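Oxidase (Sinorhizobium meliloti, PDB 4FFU) is of unknown function but belongs to the MaoC-like, NodN-related proteins of the hot-dog fold; a monoamine oxidase activity is possible but uncertain. Local coordinates at residues 34-48 and 118-132. Residues are numbered along the deposited sequence; the frame is centred on the assembly and turned at random.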
ATOM      1  N   TYR I  34      34.022 -16.191  -1.877  1.00 26.93           N
ATOM      2  CA  TYR I  34      32.897 -16.701  -2.652  1.00 24.71           C
ATOM      3  C   TYR I  34      33.278 -18.037  -3.245  1.00 25.35           C
ATOM      4  O   TYR I  34      34.374 -18.184  -3.796  1.00 26.06           O
ATOM      5  CB  TYR I  34      32.504 -15.718  -3.765  1.00 23.43           C
ATOM      6  CG  TYR I  34      31.469 -14.708  -3.307  1.00 23.18           C
ATOM      7  CD1 TYR I  34      30.099 -14.975  -3.423  1.00 23.64           C
ATOM      8  CD2 TYR I  34      31.851 -13.487  -2.760  1.00 22.89           C
ATOM      9  CE1 TYR I  34      29.144 -14.039  -3.011  1.00 22.91           C
ATOM     10  CE2 TYR I  34      30.911 -12.558  -2.345  1.00 22.91           C
ATOM     11  CZ  TYR I  34      29.562 -12.836  -2.462  1.00 23.44           C
ATOM     12  OH  TYR I  34      28.641 -11.887  -2.044  1.00 23.66           O
ATOM     13  N   GLU I  35      32.396 -19.019  -3.124  1.00 24.42           N
ATOM     14  CA  GLU I  35      32.712 -20.344  -3.636  1.00 25.71           C
ATOM     15  C   GLU I  35      31.924 -20.603  -4.895  1.00 22.90           C
ATOM     16  O   GLU I  35      30.704 -20.661  -4.836  1.00 21.41           O
ATOM     17  CB  GLU I  35      32.346 -21.411  -2.600  1.00 30.23           C
ATOM     18  CG  GLU I  35      32.910 -21.135  -1.224  1.00 37.23           C
ATOM     19  CD  GLU I  35      32.312 -22.054  -0.178  1.00 44.65           C
ATOM     20  OE1 GLU I  35      31.081 -21.987   0.062  1.00 46.76           O
ATOM     21  OE2 GLU I  35      33.083 -22.842   0.397  1.00 48.77           O
ATOM     22  N   GLN I  36      32.604 -20.779  -6.030  1.00 21.97           N
ATOM     23  CA  GLN I  36      31.901 -21.173  -7.237  1.00 21.95           C
ATOM     24  C   GLN I  36      31.087 -22.414  -6.984  1.00 22.28           C
ATOM     25  O   GLN I  36      31.584 -23.377  -6.383  1.00 23.17           O
ATOM     26  CB  GLN I  36      32.861 -21.459  -8.387  1.00 23.51           C
ATOM     27  CG  GLN I  36      33.542 -20.237  -8.928  1.00 24.50           C
ATOM     28  CD  GLN I  36      34.599 -20.610  -9.941  1.00 25.65           C
ATOM     29  OE1 GLN I  36      35.702 -20.076  -9.911  1.00 27.04           O
ATOM     30  NE2 GLN I  36      34.279 -21.563 -10.816  1.00 25.58           N
ATOM     31  N   GLY I  37      29.847 -22.398  -7.462  1.00 20.86           N
ATOM     32  CA  GLY I  37      28.985 -23.553  -7.363  1.00 21.14           C
ATOM     33  C   GLY I  37      28.131 -23.551  -6.114  1.00 20.96           C
ATOM     34  O   GLY I  37      27.237 -24.379  -5.999  1.00 21.99           O
ATOM     35  N   HIS I  38      28.386 -22.631  -5.179  1.00 20.00           N
ATOM     36  CA  HIS I  38      27.579 -22.592  -3.950  1.00 20.88           C
ATOM     37  C   HIS I  38      26.156 -22.234  -4.344  1.00 20.03           C
ATOM     38  O   HIS I  38      25.963 -21.304  -5.138  1.00 19.24           O
ATOM     39  CB  HIS I  38      28.102 -21.556  -2.953  1.00 22.83           C
ATOM     40  CG  HIS I  38      27.240 -21.413  -1.733  1.00 25.56           C
ATOM     41  ND1 HIS I  38      26.193 -20.515  -1.658  1.00 26.80           N
ATOM     42  CD2 HIS I  38      27.258 -22.068  -0.548  1.00 28.51           C
ATOM     43  CE1 HIS I  38      25.607 -20.619  -0.477  1.00 28.68           C
ATOM     44  NE2 HIS I  38      26.242 -21.546   0.220  1.00 29.55           N
ATOM     45  N   VAL I  39      25.179 -22.963  -3.805  1.00 19.73           N
ATOM     46  CA  VAL I  39      23.768 -22.753  -4.150  1.00 19.72           C
ATOM     47  C   VAL I  39      22.996 -22.445  -2.865  1.00 19.79           C
ATOM     48  O   VAL I  39      23.213 -23.112  -1.841  1.00 19.48           O
ATOM     49  CB  VAL I  39      23.143 -24.024  -4.790  1.00 21.24           C
ATOM     50  CG1 VAL I  39      21.650 -23.829  -5.066  1.00 21.66           C
ATOM     51  CG2 VAL I  39      23.874 -24.425  -6.062  1.00 21.58           C
ATOM     52  N   ARG I  40      22.112 -21.451  -2.925  1.00 19.43           N
ATOM     53  CA  ARG I  40      21.109 -21.240  -1.865  1.00 20.95           C
ATOM     54  C   ARG I  40      19.714 -21.123  -2.487  1.00 20.03           C
ATOM     55  O   ARG I  40      19.577 -20.719  -3.641  1.00 19.07           O
ATOM     56  CB  ARG I  40      21.427 -20.011  -1.030  1.00 23.07           C
ATOM     57  CG  ARG I  40      21.620 -18.732  -1.830  1.00 26.46           C
ATOM     58  CD  ARG I  40      21.563 -17.484  -0.962  1.00 31.63           C
ATOM     59  NE  ARG I  40      22.062 -16.319  -1.704  1.00 36.68           N
ATOM     60  CZ  ARG I  40      21.585 -15.080  -1.609  1.00 41.54           C
ATOM     61  NH1 ARG I  40      22.134 -14.114  -2.346  1.00 45.38           N
ATOM     62  NH2 ARG I  40      20.565 -14.801  -0.799  1.00 38.50           N
ATOM     63  N   LEU I  41      18.689 -21.514  -1.732  1.00 19.57           N
ATOM     64  CA  LEU I  41      17.314 -21.441  -2.227  1.00 19.31           C
ATOM     65  C   LEU I  41      16.500 -20.694  -1.189  1.00 18.48           C
ATOM     66  O   LEU I  41      16.593 -21.004   0.011  1.00 20.15           O
ATOM     67  CB  LEU I  41      16.752 -22.856  -2.424  1.00 21.65           C
ATOM     68  CG  LEU I  41      15.336 -23.072  -2.979  1.00 22.65           C
ATOM     69  CD1 LEU I  41      15.180 -22.552  -4.408  1.00 22.58           C
ATOM     70  CD2 LEU I  41      14.973 -24.556  -2.880  1.00 24.16           C
ATOM     71  N   THR I  42      15.737 -19.695  -1.622  1.00 16.29           N
ATOM     72  CA  THR I  42      14.923 -18.908  -0.691  1.00 15.59           C
ATOM     73  C   THR I  42      13.665 -19.659  -0.258  1.00 16.35           C
ATOM     74  O   THR I  42      13.283 -20.685  -0.848  1.00 16.77           O
ATOM     75  CB  THR I  42      14.458 -17.574  -1.317  1.00 14.03           C
ATOM     76  OG1 THR I  42      13.504 -17.845  -2.367  1.00 14.06           O
ATOM     77  CG2 THR I  42      15.660 -16.831  -1.909  1.00 13.21           C
ATOM     78  N   SER I  43      12.997 -19.087   0.740  1.00 16.02           N
ATOM     79  CA  SER I  43      11.670 -19.578   1.074  0.50 16.60           C
ATOM     80  C   SER I  43      10.716 -19.094  -0.022  1.00 15.40           C
ATOM     81  O   SER I  43      11.100 -18.312  -0.888  1.00 14.47           O
ATOM     82  CB  SER I  43      11.254 -19.127   2.469  0.50 18.03           C
ATOM     83  OG  SER I  43      11.454 -17.745   2.604  0.50 19.23           O
ATOM     84  N   GLY I  44       9.497 -19.621  -0.018  1.00 14.40           N
ATOM     85  CA  GLY I  44       8.542 -19.381  -1.091  1.00 13.29           C
ATOM     86  C   GLY I  44       7.546 -18.273  -0.790  1.00 12.26           C
ATOM     87  O   GLY I  44       7.337 -17.892   0.361  1.00 12.55           O
ATOM     88  N   ARG I  45       6.962 -17.736  -1.848  1.00 11.25           N
ATOM     89  CA  ARG I  45       5.961 -16.682  -1.703  1.00 10.86           C
ATOM     90  C   ARG I  45       4.916 -16.868  -2.782  1.00 10.96           C
ATOM     91  O   ARG I  45       5.243 -16.894  -3.967  1.00 11.10           O
ATOM     92  CB  ARG I  45       6.610 -15.289  -1.784  1.00 10.66           C
ATOM     93  CG  ARG I  45       5.580 -14.155  -1.744  1.00 10.15           C
ATOM     94  CD  ARG I  45       6.296 -12.835  -1.589  1.00 10.43           C
ATOM     95  NE  ARG I  45       5.357 -11.737  -1.769  1.00 10.41           N
ATOM     96  CZ  ARG I  45       5.742 -10.480  -1.917  1.00 10.16           C
ATOM     97  NH1 ARG I  45       7.046 -10.191  -1.860  1.00 11.05           N
ATOM     98  NH2 ARG I  45       4.823  -9.541  -2.107  1.00  9.67           N
ATOM     99  N   THR I  46       3.662 -17.022  -2.378  1.00 11.42           N
ATOM    100  CA  THR I  46       2.557 -17.119  -3.331  1.00 12.00           C
ATOM    101  C   THR I  46       2.233 -15.737  -3.914  1.00 12.41           C
ATOM    102  O   THR I  46       2.066 -14.777  -3.170  1.00 13.04           O
ATOM    103  CB  THR I  46       1.327 -17.699  -2.629  1.00 12.37           C
ATOM    104  OG1 THR I  46       1.684 -19.004  -2.149  1.00 12.16           O
ATOM    105  CG2 THR I  46       0.132 -17.776  -3.605  1.00 12.88           C
ATOM    106  N   ILE I  47       2.181 -15.651  -5.244  1.00 12.33           N
ATOM    107  CA  ILE I  47       1.910 -14.401  -5.941  1.00 12.43           C
ATOM    108  C   ILE I  47       0.401 -14.261  -5.995  1.00 12.42           C
ATOM    109  O   ILE I  47      -0.270 -15.136  -6.520  1.00 13.62           O
ATOM    110  CB  ILE I  47       2.543 -14.402  -7.350  1.00 12.99           C
ATOM    111  CG1 ILE I  47       4.083 -14.606  -7.233  1.00 13.52           C
ATOM    112  CG2 ILE I  47       2.162 -13.120  -8.090  1.00 13.58           C
ATOM    113  CD1 ILE I  47       4.780 -13.576  -6.341  1.00 13.71           C
ATOM    114  N   THR I  48      -0.115 -13.183  -5.402  1.00 11.44           N
ATOM    115  CA  THR I  48      -1.537 -13.029  -5.164  1.00 11.59           C
ATOM    116  C   THR I  48      -2.086 -11.946  -6.080  1.00 10.80           C
ATOM    117  O   THR I  48      -1.333 -11.171  -6.684  1.00 10.07           O
ATOM    118  CB  THR I  48      -1.860 -12.609  -3.686  1.00 11.76           C
ATOM    119  OG1 THR I  48      -1.298 -11.312  -3.411  1.00 12.11           O
ATOM    120  CG2 THR I  48      -1.272 -13.635  -2.695  1.00 12.17           C
ATOM    121  N   HIS I 118       1.094 -16.709 -12.901  1.00 13.43           N
ATOM    122  CA  HIS I 118      -0.315 -16.434 -12.728  1.00 13.96           C
ATOM    123  C   HIS I 118      -0.641 -16.248 -11.278  1.00 13.33           C
ATOM    124  O   HIS I 118       0.119 -16.672 -10.419  1.00 13.12           O
ATOM    125  CB  HIS I 118      -1.131 -17.619 -13.260  1.00 16.08           C
ATOM    126  CG  HIS I 118      -0.840 -17.918 -14.690  1.00 18.96           C
ATOM    127  ND1 HIS I 118      -0.368 -19.143 -15.115  1.00 21.11           N
ATOM    128  CD2 HIS I 118      -0.913 -17.134 -15.789  1.00 20.20           C
ATOM    129  CE1 HIS I 118      -0.174 -19.101 -16.424  1.00 22.18           C
ATOM    130  NE2 HIS I 118      -0.506 -17.898 -16.858  1.00 21.65           N
ATOM    131  N   ILE I 119      -1.785 -15.631 -11.024  1.00 12.70           N
ATOM    132  CA  ILE I 119      -2.306 -15.505  -9.650  1.00 12.51           C
ATOM    133  C   ILE I 119      -2.391 -16.888  -9.032  1.00 13.28           C
ATOM    134  O   ILE I 119      -2.939 -17.820  -9.651  1.00 14.35           O
ATOM    135  CB  ILE I 119      -3.683 -14.812  -9.645  1.00 12.50           C
ATOM    136  CG1 ILE I 119      -3.528 -13.326 -10.070  1.00 12.10           C
ATOM    137  CG2 ILE I 119      -4.376 -14.973  -8.284  1.00 13.03           C
ATOM    138  CD1 ILE I 119      -4.854 -12.631 -10.393  1.00 12.43           C
ATOM    139  N   GLY I 120      -1.820 -17.042  -7.834  1.00 12.98           N
ATOM    140  CA  GLY I 120      -1.870 -18.340  -7.129  1.00 13.78           C
ATOM    141  C   GLY I 120      -0.619 -19.182  -7.264  1.00 14.00           C
ATOM    142  O   GLY I 120      -0.449 -20.146  -6.543  1.00 15.12           O
ATOM    143  N   ASP I 121       0.239 -18.839  -8.217  1.00 14.06           N
ATOM    144  CA  ASP I 121       1.552 -19.473  -8.353  1.00 14.66           C
ATOM    145  C   ASP I 121       2.410 -19.115  -7.149  1.00 14.72           C
ATOM    146  O   ASP I 121       2.304 -18.002  -6.597  1.00 15.33           O
ATOM    147  CB  ASP I 121       2.260 -19.027  -9.652  1.00 15.00           C
ATOM    148  CG  ASP I 121       1.649 -19.665 -10.934  1.00 17.31           C
ATOM    149  OD1 ASP I 121       0.764 -20.542 -10.832  1.00 17.62           O
ATOM    150  OD2 ASP I 121       2.054 -19.246 -12.052  1.00 18.88           O
ATOM    151  N   THR I 122       3.287 -20.033  -6.766  1.00 14.30           N
ATOM    152  CA  THR I 122       4.195 -19.797  -5.665  1.00 14.14           C
ATOM    153  C   THR I 122       5.611 -19.851  -6.224  1.00 13.63           C
ATOM    154  O   THR I 122       5.943 -20.768  -6.969  1.00 14.57           O
ATOM    155  CB  THR I 122       3.981 -20.852  -4.553  1.00 14.09           C
ATOM    156  OG1 THR I 122       2.643 -20.742  -4.078  1.00 13.86           O
ATOM    157  CG2 THR I 122       4.952 -20.624  -3.367  1.00 13.51           C
ATOM    158  N   ILE I 123       6.417 -18.845  -5.902  1.00 12.41           N
ATOM    159  CA  ILE I 123       7.794 -18.773  -6.389  1.00 12.63           C
ATOM    160  C   ILE I 123       8.856 -18.835  -5.295  1.00 12.65           C
ATOM    161  O   ILE I 123       8.615 -18.411  -4.152  1.00 12.20           O
ATOM    162  CB  ILE I 123       8.063 -17.549  -7.312  1.00 12.31           C
ATOM    163  CG1 ILE I 123       7.805 -16.223  -6.578  1.00 12.08           C
ATOM    164  CG2 ILE I 123       7.224 -17.683  -8.573  1.00 12.26           C
ATOM    165  CD1 ILE I 123       8.349 -14.966  -7.272  1.00 12.15           C
ATOM    166  N   ARG I 124      10.013 -19.390  -5.661  1.00 12.92           N
ATOM    167  CA  ARG I 124      11.216 -19.394  -4.817  1.00 13.32           C
ATOM    168  C   ARG I 124      12.356 -19.019  -5.726  1.00 12.92           C
ATOM    169  O   ARG I 124      12.266 -19.178  -6.946  1.00 13.17           O
ATOM    170  CB  ARG I 124      11.498 -20.800  -4.276  1.00 15.66           C
ATOM    171  CG  ARG I 124      10.469 -21.329  -3.295  1.00 19.27           C
ATOM    172  CD  ARG I 124      10.518 -22.852  -3.274  1.00 24.14           C
ATOM    173  NE  ARG I 124       9.979 -23.404  -4.525  1.00 29.16           N
ATOM    174  CZ  ARG I 124      10.210 -24.630  -5.000  1.00 30.91           C
ATOM    175  NH1 ARG I 124      10.994 -25.483  -4.338  1.00 32.27           N
ATOM    176  NH2 ARG I 124       9.655 -25.002  -6.153  1.00 29.36           N
ATOM    177  N   THR I 125      13.437 -18.501  -5.153  1.00 12.98           N
ATOM    178  CA  THR I 125      14.586 -18.127  -5.983  1.00 12.77           C
ATOM    179  C   THR I 125      15.791 -18.966  -5.610  1.00 12.88           C
ATOM    180  O   THR I 125      16.116 -19.107  -4.433  1.00 12.65           O
ATOM    181  CB  THR I 125      14.927 -16.641  -5.864  1.00 13.56           C
ATOM    182  OG1 THR I 125      13.766 -15.883  -6.252  1.00 14.48           O
ATOM    183  CG2 THR I 125      16.090 -16.284  -6.820  1.00 13.34           C
ATOM    184  N   ARG I 126      16.422 -19.553  -6.628  1.00 13.30           N
ATOM    185  CA  ARG I 126      17.675 -20.278  -6.426  1.00 14.61           C
ATOM    186  C   ARG I 126      18.822 -19.373  -6.843  1.00 14.96           C
ATOM    187  O   ARG I 126      18.783 -18.774  -7.927  1.00 15.33           O
ATOM    188  CB  ARG I 126      17.698 -21.571  -7.267  1.00 16.75           C
ATOM    189  CG  ARG I 126      18.937 -22.433  -7.015  1.00 19.73           C
ATOM    190  CD  ARG I 126      18.737 -23.842  -7.563  1.00 24.82           C
ATOM    191  NE  ARG I 126      18.513 -23.747  -9.002  1.00 31.03           N
ATOM    192  CZ  ARG I 126      17.652 -24.494  -9.682  1.00 36.87           C
ATOM    193  NH1 ARG I 126      16.919 -25.398  -9.050  1.00 38.35           N
ATOM    194  NH2 ARG I 126      17.516 -24.318 -10.995  1.00 40.05           N
ATOM    195  N   VAL I 127      19.844 -19.260  -5.995  1.00 14.64           N
ATOM    196  CA  VAL I 127      20.960 -18.367  -6.316  1.00 14.66           C
ATOM    197  C   VAL I 127      22.233 -19.200  -6.334  1.00 15.32           C
ATOM    198  O   VAL I 127      22.525 -19.853  -5.349  1.00 15.47           O
ATOM    199  CB  VAL I 127      21.102 -17.217  -5.294  1.00 14.83           C
ATOM    200  CG1 VAL I 127      22.273 -16.331  -5.680  1.00 15.19           C
ATOM    201  CG2 VAL I 127      19.826 -16.371  -5.263  1.00 14.98           C
ATOM    202  N   THR I 128      22.952 -19.192  -7.460  1.00 15.44           N
ATOM    203  CA  THR I 128      24.149 -20.024  -7.616  1.00 16.33           C
ATOM    204  C   THR I 128      25.329 -19.110  -7.921  1.00 16.75           C
ATOM    205  O   THR I 128      25.222 -18.245  -8.799  1.00 16.77           O
ATOM    206  CB  THR I 128      23.991 -21.039  -8.780  1.00 17.22           C
ATOM    207  OG1 THR I 128      22.828 -21.852  -8.570  1.00 17.92           O
ATOM    208  CG2 THR I 128      25.241 -21.991  -8.884  1.00 17.83           C
ATOM    209  N   ILE I 129      26.454 -19.296  -7.226  1.00 16.85           N
ATOM    210  CA  ILE I 129      27.659 -18.536  -7.555  1.00 17.32           C
ATOM    211  C   ILE I 129      28.203 -19.125  -8.852  1.00 17.58           C
ATOM    212  O   ILE I 129      28.548 -20.313  -8.912  1.00 18.51           O
ATOM    213  CB  ILE I 129      28.739 -18.547  -6.432  1.00 18.24           C
ATOM    214  CG1 ILE I 129      28.161 -18.126  -5.071  1.00 18.36           C
ATOM    215  CG2 ILE I 129      29.935 -17.685  -6.822  1.00 18.42           C
ATOM    216  CD1 ILE I 129      27.448 -16.799  -5.030  1.00 17.94           C
ATOM    217  N   ALA I 130      28.244 -18.302  -9.900  1.00 17.06           N
ATOM    218  CA  ALA I 130      28.519 -18.819 -11.235  1.00 18.11           C
ATOM    219  C   ALA I 130      29.928 -18.554 -11.700  1.00 19.88           C
ATOM    220  O   ALA I 130      30.540 -19.434 -12.312  1.00 22.08           O
ATOM    221  CB  ALA I 130      27.541 -18.263 -12.250  1.00 17.76           C
ATOM    222  N   ALA I 131      30.424 -17.342 -11.481  1.00 19.46           N
ATOM    223  CA  ALA I 131      31.738 -16.923 -12.030  1.00 20.45           C
ATOM    224  C   ALA I 131      32.394 -15.848 -11.169  1.00 21.09           C
ATOM    225  O   ALA I 131      31.697 -15.069 -10.488  1.00 20.43           O
ATOM    226  CB  ALA I 131      31.609 -16.430 -13.464  1.00 21.15           C
ATOM    227  N   LYS I 132      33.726 -15.807 -11.206  1.00 20.85           N
ATOM    228  CA  LYS I 132      34.513 -14.857 -10.431  1.00 21.67           C
ATOM    229  C   LYS I 132      35.637 -14.353 -11.319  1.00 23.37           C
ATOM    230  O   LYS I 132      36.385 -15.158 -11.894  1.00 23.43           O
ATOM    231  CB  LYS I 132      35.095 -15.527  -9.184  1.00 22.98           C
ATOM    232  CG  LYS I 132      34.061 -15.975  -8.159  1.00 23.61           C
ATOM    233  CD  LYS I 132      34.696 -16.791  -7.039  1.00 26.06           C
ATOM    234  CE  LYS I 132      35.552 -15.890  -6.165  1.00 27.56           C
ATOM    235  NZ  LYS I 132      36.375 -16.667  -5.199  1.00 29.66           N
TER
HETATM  236  O   HOH W   1      37.422 -19.215  -7.214  1.00 38.78           O
HETATM  237  O   HOH W   2      24.608 -18.895  -3.531  1.00 23.00           O
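Arg40 and Val127 form a hydrogen-bonded pair where strand 39-46, at one margin of the antiparallel sheet, runs against strand 122-134; the sheet and helix 84-93 packed on it fit the hot-dog fold of MaoC-like proteins. Val127 N reaches Arg40 O at 2.8 Å, and Arg40 N returns a bond to Val127 O. The register slips by one residue between Leu41 and Arg45. In this break Thr42 substitutes its hydroxyl for a backbone carbonyl: OG1, held between its own N and carbonyl carbon (chi1 69°), accepts a hydrogen bond from Thr125 N at 2.9 Å and donates to Ser43 O. Gly44 suits the tight passage, where a CB would crowd Arg124 CG and Thr122 CG2; its CA lies 3.5 Å from Arg124 CG. Further along, Ile47 N bonds to Asp121 O, and Gly120 N to Ile47 O; Gly37 and Gly120 provide the positive phi of two type II turns.

Apolar contacts run along the strands. Ile129 sets CD1 3.6 Å from Tyr34 CD1, at the ring edge, while Ile47 CD1 meets Ile123 CD1 at 3.9 Å, both isoleucines also packing on Ile90 of helix 84-93. The aliphatic part of Arg40 lies alongside Val127, whose CG2 lies over one guanidinium face, toward its rim; Arg40 NH2 goes on to Thr95 O.

Two polar side-chain contacts add to this. Lys132, bent at chi3 (70°), brings NZ to Tyr34 O at 2.9 Å. In the second run of pairing, buried Thr46 OG1 donates to Thr122 OG1 at 2.8 Å and also bonds Ala69 N of a second subunit.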